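Aldolase (Klebsiella pneumoniae, PDB 6VOQ) is a zinc-binding protein of the class II aldolase and adducin family, with an AraD-like domain, and forms an assembly of four chains. Local coordinates at residues A91-H96 / E172-T177; H98-L103 / H161-T166; H112-P117 / V129-Y134. All coordinates share one frame; numbering follows the deposited sequence.

Contact 1: A91-H96 / E172-T177; sequences AIVHLH and EATNNT. With ZN (zinc ion), chain B.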
ATOM      1  N   ALA A  91      18.968  16.749 -11.850  1.00 27.71           N
ATOM      2  CA  ALA A  91      18.683  15.420 -11.343  1.00 29.26           C
ATOM      3  C   ALA A  91      17.475  14.883 -12.082  1.00 32.25           C
ATOM      4  O   ALA A  91      16.562  15.634 -12.438  1.00 34.05           O
ATOM      5  CB  ALA A  91      18.428  15.412  -9.832  1.00 27.09           C
ATOM      6  N   ILE A  92      17.491  13.571 -12.305  1.00 25.18           N
ATOM      7  CA  ILE A  92      16.455  12.873 -13.045  1.00 24.29           C
ATOM      8  C   ILE A  92      16.055  11.644 -12.252  1.00 26.52           C
ATOM      9  O   ILE A  92      16.917  10.888 -11.789  1.00 29.48           O
ATOM     10  CB  ILE A  92      16.915  12.467 -14.456  1.00 28.59           C
ATOM     11  CG1 ILE A  92      17.095  13.687 -15.345  1.00 24.87           C
ATOM     12  CG2 ILE A  92      15.906  11.525 -15.092  1.00 25.85           C
ATOM     13  CD1 ILE A  92      17.458  13.300 -16.770  1.00 27.07           C
ATOM     14  N   VAL A  93      14.751  11.451 -12.098  1.00 29.05           N
ATOM     15  CA  VAL A  93      14.184  10.264 -11.481  1.00 23.34           C
ATOM     16  C   VAL A  93      13.425   9.527 -12.570  1.00 23.60           C
ATOM     17  O   VAL A  93      12.530  10.093 -13.206  1.00 29.86           O
ATOM     18  CB  VAL A  93      13.270  10.625 -10.301  1.00 26.17           C
ATOM     19  CG1 VAL A  93      12.361   9.448  -9.915  1.00 23.86           C
ATOM     20  CG2 VAL A  93      14.109  11.063  -9.123  1.00 31.05           C
ATOM     21  N   HIS A  94      13.815   8.290 -12.827  1.00 26.02           N
ATOM     22  CA  HIS A  94      13.081   7.434 -13.741  1.00 23.56           C
ATOM     23  C   HIS A  94      12.551   6.240 -12.966  1.00 30.90           C
ATOM     24  O   HIS A  94      13.321   5.520 -12.324  1.00 37.15           O
ATOM     25  CB  HIS A  94      13.945   6.962 -14.898  1.00 24.41           C
ATOM     26  CG  HIS A  94      13.283   5.903 -15.720  1.00 34.74           C
ATOM     27  ND1 HIS A  94      12.061   6.096 -16.331  1.00 35.59           N
ATOM     28  CD2 HIS A  94      13.649   4.632 -16.002  1.00 33.38           C
ATOM     29  CE1 HIS A  94      11.715   4.995 -16.973  1.00 30.54           C
ATOM     30  NE2 HIS A  94      12.661   4.091 -16.789  1.00 39.68           N
ATOM     31  N   LEU A  95      11.244   6.041 -13.019  1.00 29.68           N
ATOM     32  CA  LEU A  95      10.596   4.937 -12.333  1.00 30.88           C
ATOM     33  C   LEU A  95       9.584   4.299 -13.265  1.00 36.48           C
ATOM     34  O   LEU A  95       9.151   4.900 -14.248  1.00 39.37           O
ATOM     35  CB  LEU A  95       9.875   5.400 -11.066  1.00 25.95           C
ATOM     36  CG  LEU A  95      10.702   6.007  -9.957  1.00 29.22           C
ATOM     37  CD1 LEU A  95       9.739   6.632  -8.988  1.00 32.07           C
ATOM     38  CD2 LEU A  95      11.539   4.933  -9.289  1.00 25.75           C
ATOM     39  N   HIS A  96       9.213   3.064 -12.948  1.00 33.22           N
ATOM     40  CA  HIS A  96       8.015   2.463 -13.521  1.00 24.58           C
ATOM     41  C   HIS A  96       6.872   2.534 -12.527  1.00 27.68           C
ATOM     42  O   HIS A  96       6.198   1.528 -12.277  1.00 31.45           O
ATOM     43  CB  HIS A  96       8.279   1.024 -13.952  1.00 22.93           C
ATOM     44  CG  HIS A  96       9.423   0.879 -14.904  1.00 35.49           C
ATOM     45  ND1 HIS A  96       9.846  -0.344 -15.377  1.00 36.69           N
ATOM     46  CD2 HIS A  96      10.235   1.801 -15.471  1.00 30.78           C
ATOM     47  CE1 HIS A  96      10.874  -0.172 -16.187  1.00 30.12           C
ATOM     48  NE2 HIS A  96      11.131   1.122 -16.260  1.00 37.89           N
ATOM     49  N   GLU A 172      14.071  17.273  -5.168  1.00 36.87           N
ATOM     50  CA  GLU A 172      13.018  17.998  -5.868  1.00 31.70           C
ATOM     51  C   GLU A 172      12.473  17.177  -7.030  1.00 33.99           C
ATOM     52  O   GLU A 172      11.261  17.170  -7.279  1.00 35.94           O
ATOM     53  CB  GLU A 172      13.545  19.348  -6.347  1.00 53.55           C
ATOM     54  CG  GLU A 172      12.466  20.414  -6.509  1.00 71.71           C
ATOM     55  CD  GLU A 172      12.354  20.938  -7.942  1.00 80.80           C
ATOM     56  OE1 GLU A 172      13.214  20.598  -8.784  1.00 77.89           O
ATOM     57  OE2 GLU A 172      11.396  21.691  -8.226  1.00 86.95           O
ATOM     58  N   ALA A 173      13.349  16.469  -7.744  1.00 28.68           N
ATOM     59  CA  ALA A 173      12.886  15.574  -8.798  1.00 30.92           C
ATOM     60  C   ALA A 173      12.063  14.431  -8.215  1.00 31.92           C
ATOM     61  O   ALA A 173      11.067  14.005  -8.811  1.00 34.27           O
ATOM     62  CB  ALA A 173      14.077  15.042  -9.599  1.00 23.37           C
ATOM     63  N   THR A 174      12.447  13.939  -7.034  1.00 26.74           N
ATOM     64  CA  THR A 174      11.660  12.897  -6.386  1.00 29.03           C
ATOM     65  C   THR A 174      10.296  13.424  -5.957  1.00 33.14           C
ATOM     66  O   THR A 174       9.281  12.734  -6.106  1.00 31.57           O
ATOM     67  CB  THR A 174      12.418  12.354  -5.186  1.00 34.13           C
ATOM     68  OG1 THR A 174      13.711  11.917  -5.616  1.00 36.68           O
ATOM     69  CG2 THR A 174      11.663  11.203  -4.572  1.00 28.78           C
ATOM     70  N   ASN A 175      10.254  14.645  -5.422  1.00 29.26           N
ATOM     71  CA  ASN A 175       8.978  15.251  -5.060  1.00 28.93           C
ATOM     72  C   ASN A 175       8.116  15.492  -6.293  1.00 27.70           C
ATOM     73  O   ASN A 175       6.907  15.240  -6.267  1.00 29.18           O
ATOM     74  CB  ASN A 175       9.207  16.562  -4.303  1.00 33.62           C
ATOM     75  CG  ASN A 175       9.791  16.351  -2.914  1.00 41.68           C
ATOM     76  OD1 ASN A 175       9.824  15.231  -2.398  1.00 45.40           O
ATOM     77  ND2 ASN A 175      10.254  17.438  -2.298  1.00 44.73           N
ATOM     78  N   ASN A 176       8.719  15.973  -7.385  1.00 31.27           N
ATOM     79  CA  ASN A 176       7.982  16.093  -8.644  1.00 34.05           C
ATOM     80  C   ASN A 176       7.435  14.751  -9.101  1.00 31.21           C
ATOM     81  O   ASN A 176       6.289  14.663  -9.552  1.00 31.05           O
ATOM     82  CB  ASN A 176       8.878  16.671  -9.733  1.00 28.17           C
ATOM     83  CG  ASN A 176       9.279  18.083  -9.448  1.00 29.93           C
ATOM     84  OD1 ASN A 176       8.660  18.759  -8.629  1.00 34.26           O
ATOM     85  ND2 ASN A 176      10.314  18.550 -10.128  1.00 31.48           N
ATOM     86  N   THR A 177       8.255  13.699  -9.015  1.00 21.74           N
ATOM     87  CA  THR A 177       7.811  12.372  -9.410  1.00 24.97           C
ATOM     88  C   THR A 177       6.666  11.899  -8.535  1.00 28.34           C
ATOM     89  O   THR A 177       5.684  11.336  -9.035  1.00 29.86           O
ATOM     90  CB  THR A 177       8.970  11.375  -9.335  1.00 25.09           C
ATOM     91  OG1 THR A 177      10.056  11.850 -10.133  1.00 29.13           O
ATOM     92  CG2 THR A 177       8.532  10.024  -9.851  1.00 23.81           C
TER
HETATM   93 ZN    ZN B 301      12.614   2.051 -17.537  1.00 44.91          ZN
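The carbonyl oxygen of Ala173 is gripped by two donors, both from Thr177 one turn further along helix 170-190. Thr177 N reaches Ala173 O at 2.8 Å in the ordinary helical bond, and Thr177 OG1 folds back to the same Ala173 O at 2.7 Å. The hydroxyl comes in from above the carbonyl plane, at a C=O...O angle of 144°; chi1 -56°, with OG1 anti to the carbonyl carbon, lets it fold back. With its proton spent inside the helix, the hydroxyl can rest against an apolar neighbour: Val93 CG1 lies 3.3 Å from Thr177 OG1. Val93 carries most of the strand's side of the contact. Its CG1 is anti to the backbone N and leans on Thr177, whereas CG2 spreads to the preceding turn, 3.6 Å from Thr174 OG1 and 4.0 Å from Ala173 CB. Thr174 OG1 likewise turns back on its helix, bonding to Leu170 O. At one end Ala91 lies against Ala173, methyl to methyl; at the other, Leu95 CD1 crosses Thr177 CG2 obliquely at 3.7 Å.

Ala91 and Val93 thus face the helix, while Ile92 and His94 point away from it, and this alternation of strand 91-94 carries on into Leu95. His94 NE2 and His96 NE2 both bind the zinc ion, which Glu75 and His161 complete. His94 ND1 bonds to Pro163 O, a second-shell link that helps to set the ring's rotation and would probably make it a better metal donor. Strand 91-94 runs at 36° to segment 172-177 of helix 170-190, between strands 30-34 and 162-167 of the mixed sheet; the helix packs on the side of Val93, and helix 76-83 meets Ile92 and His94 on the other.

Contact 2: H98-L103 / H161-T166; sequences HYLTAL and HGPVVT. With ZN (zinc ion), chain B.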
ATOM      1  N   HIS A  98       3.425   2.881 -10.673  1.00 23.71           N
ATOM      2  CA  HIS A  98       2.347   2.071 -11.228  1.00 21.90           C
ATOM      3  C   HIS A  98       1.399   2.899 -12.093  1.00 23.43           C
ATOM      4  O   HIS A  98       1.146   2.568 -13.259  1.00 22.53           O
ATOM      5  CB  HIS A  98       1.573   1.374 -10.115  1.00 22.60           C
ATOM      6  CG  HIS A  98       0.420   0.582 -10.631  1.00 26.20           C
ATOM      7  ND1 HIS A  98       0.579  -0.624 -11.283  1.00 23.58           N
ATOM      8  CD2 HIS A  98      -0.903   0.873 -10.690  1.00 29.46           C
ATOM      9  CE1 HIS A  98      -0.603  -1.069 -11.670  1.00 36.69           C
ATOM     10  NE2 HIS A  98      -1.519  -0.178 -11.326  1.00 35.10           N
ATOM     11  N   TYR A  99       0.859   3.981 -11.538  1.00 21.08           N
ATOM     12  CA  TYR A  99      -0.184   4.711 -12.242  1.00 26.89           C
ATOM     13  C   TYR A  99       0.369   5.558 -13.379  1.00 31.99           C
ATOM     14  O   TYR A  99      -0.307   5.718 -14.400  1.00 40.49           O
ATOM     15  CB  TYR A  99      -0.997   5.539 -11.239  1.00 20.99           C
ATOM     16  CG  TYR A  99      -1.729   4.618 -10.283  1.00 21.64           C
ATOM     17  CD1 TYR A  99      -2.899   3.978 -10.668  1.00 21.94           C
ATOM     18  CD2 TYR A  99      -1.210   4.329  -9.026  1.00 22.12           C
ATOM     19  CE1 TYR A  99      -3.549   3.100  -9.807  1.00 22.72           C
ATOM     20  CE2 TYR A  99      -1.858   3.466  -8.163  1.00 22.91           C
ATOM     21  CZ  TYR A  99      -3.019   2.853  -8.566  1.00 23.21           C
ATOM     22  OH  TYR A  99      -3.663   1.989  -7.714  1.00 30.83           O
ATOM     23  N   LEU A 100       1.592   6.080 -13.254  1.00 28.45           N
ATOM     24  CA  LEU A 100       2.176   6.772 -14.396  1.00 22.22           C
ATOM     25  C   LEU A 100       2.506   5.796 -15.514  1.00 21.62           C
ATOM     26  O   LEU A 100       2.347   6.138 -16.692  1.00 19.98           O
ATOM     27  CB  LEU A 100       3.416   7.555 -13.969  1.00 22.82           C
ATOM     28  CG  LEU A 100       3.146   8.930 -13.346  1.00 23.62           C
ATOM     29  CD1 LEU A 100       4.400   9.469 -12.662  1.00 20.86           C
ATOM     30  CD2 LEU A 100       2.624   9.927 -14.385  1.00 20.30           C
ATOM     31  N   THR A 101       2.944   4.578 -15.169  1.00 20.36           N
ATOM     32  CA  THR A 101       3.153   3.546 -16.178  1.00 25.01           C
ATOM     33  C   THR A 101       1.830   3.130 -16.812  1.00 26.98           C
ATOM     34  O   THR A 101       1.755   2.926 -18.031  1.00 26.19           O
ATOM     35  CB  THR A 101       3.839   2.322 -15.560  1.00 32.63           C
ATOM     36  OG1 THR A 101       5.131   2.680 -15.053  1.00 31.17           O
ATOM     37  CG2 THR A 101       3.992   1.194 -16.589  1.00 22.10           C
ATOM     38  N   ALA A 102       0.789   2.965 -15.989  1.00 23.75           N
ATOM     39  CA  ALA A 102      -0.537   2.649 -16.510  1.00 27.02           C
ATOM     40  C   ALA A 102      -0.985   3.703 -17.504  1.00 27.54           C
ATOM     41  O   ALA A 102      -1.357   3.388 -18.640  1.00 24.92           O
ATOM     42  CB  ALA A 102      -1.545   2.542 -15.369  1.00 21.36           C
ATOM     43  N   LEU A 103      -0.936   4.969 -17.090  1.00 25.67           N
ATOM     44  CA  LEU A 103      -1.244   6.065 -17.995  1.00 30.40           C
ATOM     45  C   LEU A 103      -0.437   5.973 -19.283  1.00 30.41           C
ATOM     46  O   LEU A 103      -0.939   6.335 -20.355  1.00 31.66           O
ATOM     47  CB  LEU A 103      -0.982   7.392 -17.292  1.00 30.42           C
ATOM     48  CG  LEU A 103      -1.358   8.662 -18.042  1.00 30.90           C
ATOM     49  CD1 LEU A 103      -2.861   8.775 -18.173  1.00 34.91           C
ATOM     50  CD2 LEU A 103      -0.812   9.834 -17.294  1.00 20.10           C
ATOM     51  N   HIS A 161       5.842   2.296 -20.751  1.00 22.74           N
ATOM     52  CA  HIS A 161       7.119   2.270 -20.062  1.00 22.75           C
ATOM     53  C   HIS A 161       7.027   2.920 -18.691  1.00 26.49           C
ATOM     54  O   HIS A 161       6.960   2.218 -17.677  1.00 24.18           O
ATOM     55  CB  HIS A 161       8.173   2.962 -20.913  1.00 22.37           C
ATOM     56  CG  HIS A 161       9.569   2.778 -20.409  1.00 32.07           C
ATOM     57  ND1 HIS A 161      10.676   2.997 -21.198  1.00 35.01           N
ATOM     58  CD2 HIS A 161      10.038   2.391 -19.201  1.00 28.56           C
ATOM     59  CE1 HIS A 161      11.767   2.757 -20.496  1.00 32.23           C
ATOM     60  NE2 HIS A 161      11.406   2.386 -19.281  1.00 38.68           N
ATOM     61  N   GLY A 162       7.040   4.257 -18.648  1.00 24.19           N
ATOM     62  CA  GLY A 162       6.981   4.979 -17.398  1.00 28.65           C
ATOM     63  C   GLY A 162       7.518   6.400 -17.468  1.00 30.41           C
ATOM     64  O   GLY A 162       7.958   6.877 -18.524  1.00 27.16           O
ATOM     65  N   PRO A 163       7.495   7.100 -16.327  1.00 26.68           N
ATOM     66  CA  PRO A 163       7.883   8.512 -16.302  1.00 27.95           C
ATOM     67  C   PRO A 163       9.385   8.741 -16.208  1.00 30.01           C
ATOM     68  O   PRO A 163      10.146   7.931 -15.674  1.00 32.46           O
ATOM     69  CB  PRO A 163       7.198   9.025 -15.033  1.00 24.04           C
ATOM     70  CG  PRO A 163       7.205   7.856 -14.151  1.00 23.11           C
ATOM     71  CD  PRO A 163       6.915   6.689 -15.038  1.00 22.84           C
ATOM     72  N   VAL A 164       9.794   9.893 -16.727  1.00 24.34           N
ATOM     73  CA  VAL A 164      11.142  10.424 -16.592  1.00 25.77           C
ATOM     74  C   VAL A 164      10.963  11.854 -16.103  1.00 32.72           C
ATOM     75  O   VAL A 164      10.371  12.679 -16.810  1.00 31.08           O
ATOM     76  CB  VAL A 164      11.919  10.388 -17.917  1.00 22.24           C
ATOM     77  CG1 VAL A 164      13.264  11.108 -17.767  1.00 20.82           C
ATOM     78  CG2 VAL A 164      12.116   8.954 -18.380  1.00 20.84           C
ATOM     79  N   VAL A 165      11.448  12.151 -14.895  1.00 29.26           N
ATOM     80  CA  VAL A 165      11.108  13.390 -14.197  1.00 25.08           C
ATOM     81  C   VAL A 165      12.380  14.128 -13.800  1.00 28.96           C
ATOM     82  O   VAL A 165      13.256  13.553 -13.136  1.00 25.83           O
ATOM     83  CB  VAL A 165      10.234  13.097 -12.967  1.00 22.89           C
ATOM     84  CG1 VAL A 165       9.716  14.375 -12.363  1.00 25.67           C
ATOM     85  CG2 VAL A 165       9.077  12.168 -13.367  1.00 22.83           C
ATOM     86  N   THR A 166      12.472  15.405 -14.183  1.00 22.22           N
ATOM     87  CA  THR A 166      13.638  16.220 -13.851  1.00 29.63           C
ATOM     88  C   THR A 166      13.373  17.072 -12.617  1.00 29.27           C
ATOM     89  O   THR A 166      12.245  17.194 -12.133  1.00 25.83           O
ATOM     90  CB  THR A 166      14.056  17.140 -15.005  1.00 29.18           C
ATOM     91  OG1 THR A 166      13.176  18.267 -15.050  1.00 28.58           O
ATOM     92  CG2 THR A 166      14.044  16.406 -16.345  1.00 25.77           C
TER
HETATM   93 ZN    ZN B 301      12.614   2.051 -17.537  1.00 44.91          ZN
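Thr101 holds OG1 anti to its carbonyl carbon and CG2 anti to the backbone N (chi1 -62°), so that both branches straddle the carbonyl oxygen of His161. Thr101 OG1 stands 3.2 Å from His161 O, and Thr101 CG2 is 3.3 Å from the same oxygen. The hydroxyl has a stronger partner within its own helix, Ser97 O, and its single proton may serve either, so the bond to His161 O is not settled. On the far side of this peptide the His161 side chain turns away from the helix, CG anti to the backbone N (chi1 -170°), and His161 NE2 binds zinc at 2.1 Å. The helix therefore meets the backbone behind a zinc ligand, not the imidazole itself.

His161 and Gly162 both face Leu158, a classic beta bulge at the start of the strand. Gly162 passes close to Thr101, its CA 3.8 Å from Thr101 OG1, at backbone angles natural to glycine alone. Beyond it Leu100 crosses the Pro163 ring obliquely, with Leu100 CD1 3.6 Å from Pro163 CG and Leu100 CB 3.8 Å from Pro163 CD.

Ser104 OG bonds to both Thr101 O and His161 N, tying the two segments again. The N-to-C directions of 98-103 and 162-166 differ by 111°; Glu181 of helix 170-190 accepts from Tyr99 N and Leu100 N at the start of helix 98-104, Leu186 of a second subunit packs on Thr101 and Ala102, and strand 162-167 runs between strands 91-94 and 155-158.

Contact 3: H112-P117 / V129-Y134; sequences HNCIRP and VPVVPY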
ATOM      1  N   HIS A 112       1.257  16.003 -26.306  1.00 34.05           N
ATOM      2  CA  HIS A 112       1.885  17.214 -25.798  1.00 38.11           C
ATOM      3  C   HIS A 112       1.573  17.486 -24.337  1.00 36.58           C
ATOM      4  O   HIS A 112       2.294  18.262 -23.701  1.00 38.70           O
ATOM      5  CB  HIS A 112       1.449  18.440 -26.606  1.00 41.07           C
ATOM      6  CG  HIS A 112       1.551  18.274 -28.089  1.00 54.50           C
ATOM      7  ND1 HIS A 112       2.739  18.419 -28.773  1.00 59.97           N
ATOM      8  CD2 HIS A 112       0.604  18.020 -29.023  1.00 56.74           C
ATOM      9  CE1 HIS A 112       2.522  18.250 -30.066  1.00 63.05           C
ATOM     10  NE2 HIS A 112       1.234  18.005 -30.243  1.00 61.67           N
ATOM     11  N   ASN A 113       0.519  16.885 -23.798  1.00 32.59           N
ATOM     12  CA  ASN A 113       0.071  17.211 -22.446  1.00 29.88           C
ATOM     13  C   ASN A 113      -0.892  16.099 -22.026  1.00 30.58           C
ATOM     14  O   ASN A 113      -2.101  16.199 -22.239  1.00 37.22           O
ATOM     15  CB  ASN A 113      -0.583  18.581 -22.404  1.00 36.43           C
ATOM     16  CG  ASN A 113      -1.121  18.931 -21.033  1.00 43.63           C
ATOM     17  OD1 ASN A 113      -0.661  18.398 -20.013  1.00 45.74           O
ATOM     18  ND2 ASN A 113      -2.102  19.835 -20.998  1.00 47.36           N
ATOM     19  N   CYS A 114      -0.342  15.045 -21.436  1.00 30.22           N
ATOM     20  CA  CYS A 114      -1.122  13.847 -21.171  1.00 29.72           C
ATOM     21  C   CYS A 114      -1.885  13.903 -19.859  1.00 33.61           C
ATOM     22  O   CYS A 114      -2.703  13.016 -19.601  1.00 40.67           O
ATOM     23  CB  CYS A 114      -0.213  12.623 -21.159  1.00 23.78           C
ATOM     24  SG  CYS A 114       0.923  12.627 -19.790  1.00 39.55           S
ATOM     25  N   ILE A 115      -1.635  14.896 -19.018  1.00 35.04           N
ATOM     26  CA  ILE A 115      -2.336  15.026 -17.750  1.00 38.22           C
ATOM     27  C   ILE A 115      -3.215  16.270 -17.817  1.00 35.37           C
ATOM     28  O   ILE A 115      -2.722  17.400 -17.798  1.00 37.05           O
ATOM     29  CB  ILE A 115      -1.366  15.082 -16.567  1.00 43.50           C
ATOM     30  CG1 ILE A 115      -0.401  13.899 -16.645  1.00 45.10           C
ATOM     31  CG2 ILE A 115      -2.141  15.014 -15.275  1.00 41.96           C
ATOM     32  CD1 ILE A 115       0.408  13.696 -15.424  1.00 40.57           C
ATOM     33  N   ARG A 116      -4.514  16.060 -17.899  1.00 34.88           N
ATOM     34  CA  ARG A 116      -5.494  17.131 -17.846  1.00 31.95           C
ATOM     35  C   ARG A 116      -5.711  17.559 -16.398  1.00 37.59           C
ATOM     36  O   ARG A 116      -6.266  16.792 -15.604  1.00 43.62           O
ATOM     37  CB  ARG A 116      -6.802  16.663 -18.469  1.00 28.95           C
ATOM     38  CG  ARG A 116      -7.833  17.744 -18.681  1.00 36.33           C
ATOM     39  CD  ARG A 116      -8.964  17.125 -19.456  1.00 37.80           C
ATOM     40  NE  ARG A 116     -10.193  17.902 -19.446  1.00 36.86           N
ATOM     41  CZ  ARG A 116     -11.383  17.378 -19.711  1.00 36.07           C
ATOM     42  NH1 ARG A 116     -11.487  16.074 -19.976  1.00 27.79           N
ATOM     43  NH2 ARG A 116     -12.461  18.150 -19.699  1.00 29.99           N
ATOM     44  N   PRO A 117      -5.323  18.779 -16.027  1.00 32.82           N
ATOM     45  CA  PRO A 117      -5.189  19.112 -14.600  1.00 30.29           C
ATOM     46  C   PRO A 117      -6.530  19.301 -13.892  1.00 35.60           C
ATOM     47  O   PRO A 117      -7.401  20.054 -14.342  1.00 32.88           O
ATOM     48  CB  PRO A 117      -4.366  20.409 -14.618  1.00 30.58           C
ATOM     49  CG  PRO A 117      -4.629  21.009 -15.946  1.00 34.75           C
ATOM     50  CD  PRO A 117      -4.828  19.859 -16.900  1.00 30.34           C
ATOM     51  N   VAL A 129       3.187  17.539 -19.567  1.00 34.14           N
ATOM     52  CA  VAL A 129       3.932  16.292 -19.662  1.00 30.26           C
ATOM     53  C   VAL A 129       3.747  15.684 -21.049  1.00 30.09           C
ATOM     54  O   VAL A 129       2.682  15.128 -21.345  1.00 29.50           O
ATOM     55  CB  VAL A 129       3.503  15.309 -18.562  1.00 27.83           C
ATOM     56  CG1 VAL A 129       4.335  14.049 -18.654  1.00 22.42           C
ATOM     57  CG2 VAL A 129       3.647  15.961 -17.170  1.00 23.03           C
ATOM     58  N   PRO A 130       4.750  15.754 -21.920  1.00 29.27           N
ATOM     59  CA  PRO A 130       4.641  15.130 -23.241  1.00 26.62           C
ATOM     60  C   PRO A 130       4.789  13.612 -23.170  1.00 29.01           C
ATOM     61  O   PRO A 130       5.210  13.034 -22.166  1.00 29.72           O
ATOM     62  CB  PRO A 130       5.798  15.755 -24.021  1.00 27.18           C
ATOM     63  CG  PRO A 130       6.818  16.039 -22.975  1.00 33.02           C
ATOM     64  CD  PRO A 130       6.050  16.424 -21.734  1.00 30.69           C
ATOM     65  N   VAL A 131       4.435  12.968 -24.275  1.00 25.36           N
ATOM     66  CA  VAL A 131       4.458  11.517 -24.371  1.00 27.52           C
ATOM     67  C   VAL A 131       5.432  11.131 -25.468  1.00 31.78           C
ATOM     68  O   VAL A 131       5.361  11.658 -26.583  1.00 36.95           O
ATOM     69  CB  VAL A 131       3.060  10.942 -24.646  1.00 32.47           C
ATOM     70  CG1 VAL A 131       3.134   9.431 -24.777  1.00 24.94           C
ATOM     71  CG2 VAL A 131       2.102  11.346 -23.521  1.00 29.67           C
ATOM     72  N   VAL A 132       6.355  10.236 -25.140  1.00 32.77           N
ATOM     73  CA  VAL A 132       7.289   9.697 -26.118  1.00 31.81           C
ATOM     74  C   VAL A 132       6.690   8.392 -26.616  1.00 32.13           C
ATOM     75  O   VAL A 132       6.227   7.587 -25.796  1.00 31.28           O
ATOM     76  CB  VAL A 132       8.684   9.484 -25.514  1.00 30.04           C
ATOM     77  CG1 VAL A 132       9.564   8.737 -26.505  1.00 32.46           C
ATOM     78  CG2 VAL A 132       9.292  10.823 -25.101  1.00 30.26           C
ATOM     79  N   PRO A 133       6.642   8.159 -27.927  1.00 27.14           N
ATOM     80  CA  PRO A 133       6.139   6.878 -28.430  1.00 25.91           C
ATOM     81  C   PRO A 133       6.919   5.707 -27.854  1.00 28.36           C
ATOM     82  O   PRO A 133       8.046   5.845 -27.368  1.00 30.39           O
ATOM     83  CB  PRO A 133       6.328   6.990 -29.947  1.00 27.91           C
ATOM     84  CG  PRO A 133       6.322   8.450 -30.219  1.00 28.04           C
ATOM     85  CD  PRO A 133       6.959   9.093 -29.020  1.00 32.51           C
ATOM     86  N   TYR A 134       6.277   4.541 -27.871  1.00 33.50           N
ATOM     87  CA  TYR A 134       6.952   3.336 -27.419  1.00 30.19           C
ATOM     88  C   TYR A 134       7.997   2.917 -28.439  1.00 34.81           C
ATOM     89  O   TYR A 134       7.745   2.918 -29.649  1.00 33.50           O
ATOM     90  CB  TYR A 134       5.978   2.179 -27.206  1.00 32.57           C
ATOM     91  CG  TYR A 134       6.744   0.891 -27.030  1.00 34.14           C
ATOM     92  CD1 TYR A 134       7.381   0.609 -25.827  1.00 37.72           C
ATOM     93  CD2 TYR A 134       6.906  -0.003 -28.085  1.00 29.14           C
ATOM     94  CE1 TYR A 134       8.126  -0.545 -25.660  1.00 26.22           C
ATOM     95  CE2 TYR A 134       7.660  -1.159 -27.932  1.00 30.25           C
ATOM     96  CZ  TYR A 134       8.259  -1.427 -26.706  1.00 35.07           C
ATOM     97  OH  TYR A 134       9.006  -2.569 -26.526  1.00 30.77           O
TER
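Val129 is the buried apolar centre, and segment 112-117 touches both of its methyls. Cys114 SG lies 3.9 Å from Val129 CG1, while Ile115 CD1 approaches the other methyl, Val129 CG2, loosely at 4.3 Å. The sulfur takes the crowded position between the backbone N and the carbonyl carbon (chi1 67°), which swings it beside Val129. Val129 CG1 is anti to the backbone N and CG2 anti to the carbonyl carbon, so each branch meets a different residue. Cys114 CB in turn meets Val131 CG2 at 3.5 Å, the branch of Val131 that is anti to its carbonyl carbon. Ile115 and Val129 both continue onto Leu180 of helix 170-190, and Cys114 rests on Leu157 of strand 155-158.

The short strand 131-132 is an outermost strand of the mixed sheet within this chain, hydrogen-bonded in parallel to strand 155-158. Segment 112-117, which has no regular secondary structure, runs beside this strand before helix 121-125, and the chain returns from that helix into the strand; Val131 is also joined to Pro111 by a backbone hydrogen bond.

Where the two segments meet through their backbones, Cys114 N donates to Val129 O at 3.0 Å. The bond is fairly straight, with an N-H...O angle of 160°, and the donor lies in the carbonyl plane, at a C=O...N angle of 152°. Asn113 CA adds a CA-H...O contact to the same Val129 O at 3.5 Å. Next to it the His112 carbonyl oxygen sits 3.9 Å from Pro130 N, a nitrogen with no hydrogen to give. His112, exposed, has its CB directed away from segment 129-134, while its backbone N bonds to Asp110 OD1. At the other end of the segment, the exposed Arg116 makes a cation-pi contact with Tyr197.

Along the chain the contacts are nested: contact 3 lies inside the loop closed by contact 2, and contact 2 inside that closed by contact 1. All three reach the same mixed sheet. Contacts 1 and 2, with centres about 10 Å apart, are joined by neighbouring strands 91-94 and 162-167, where Val93 N pairs with Val165 O, and together supply three of the four zinc ligands. Contact 3 lies at the sheet's far edge, its centre about 10 Å from contact 2, which it touches through Leu103, and about 16 Å from contact 1. The series thus runs from the metal site out to the edge strand.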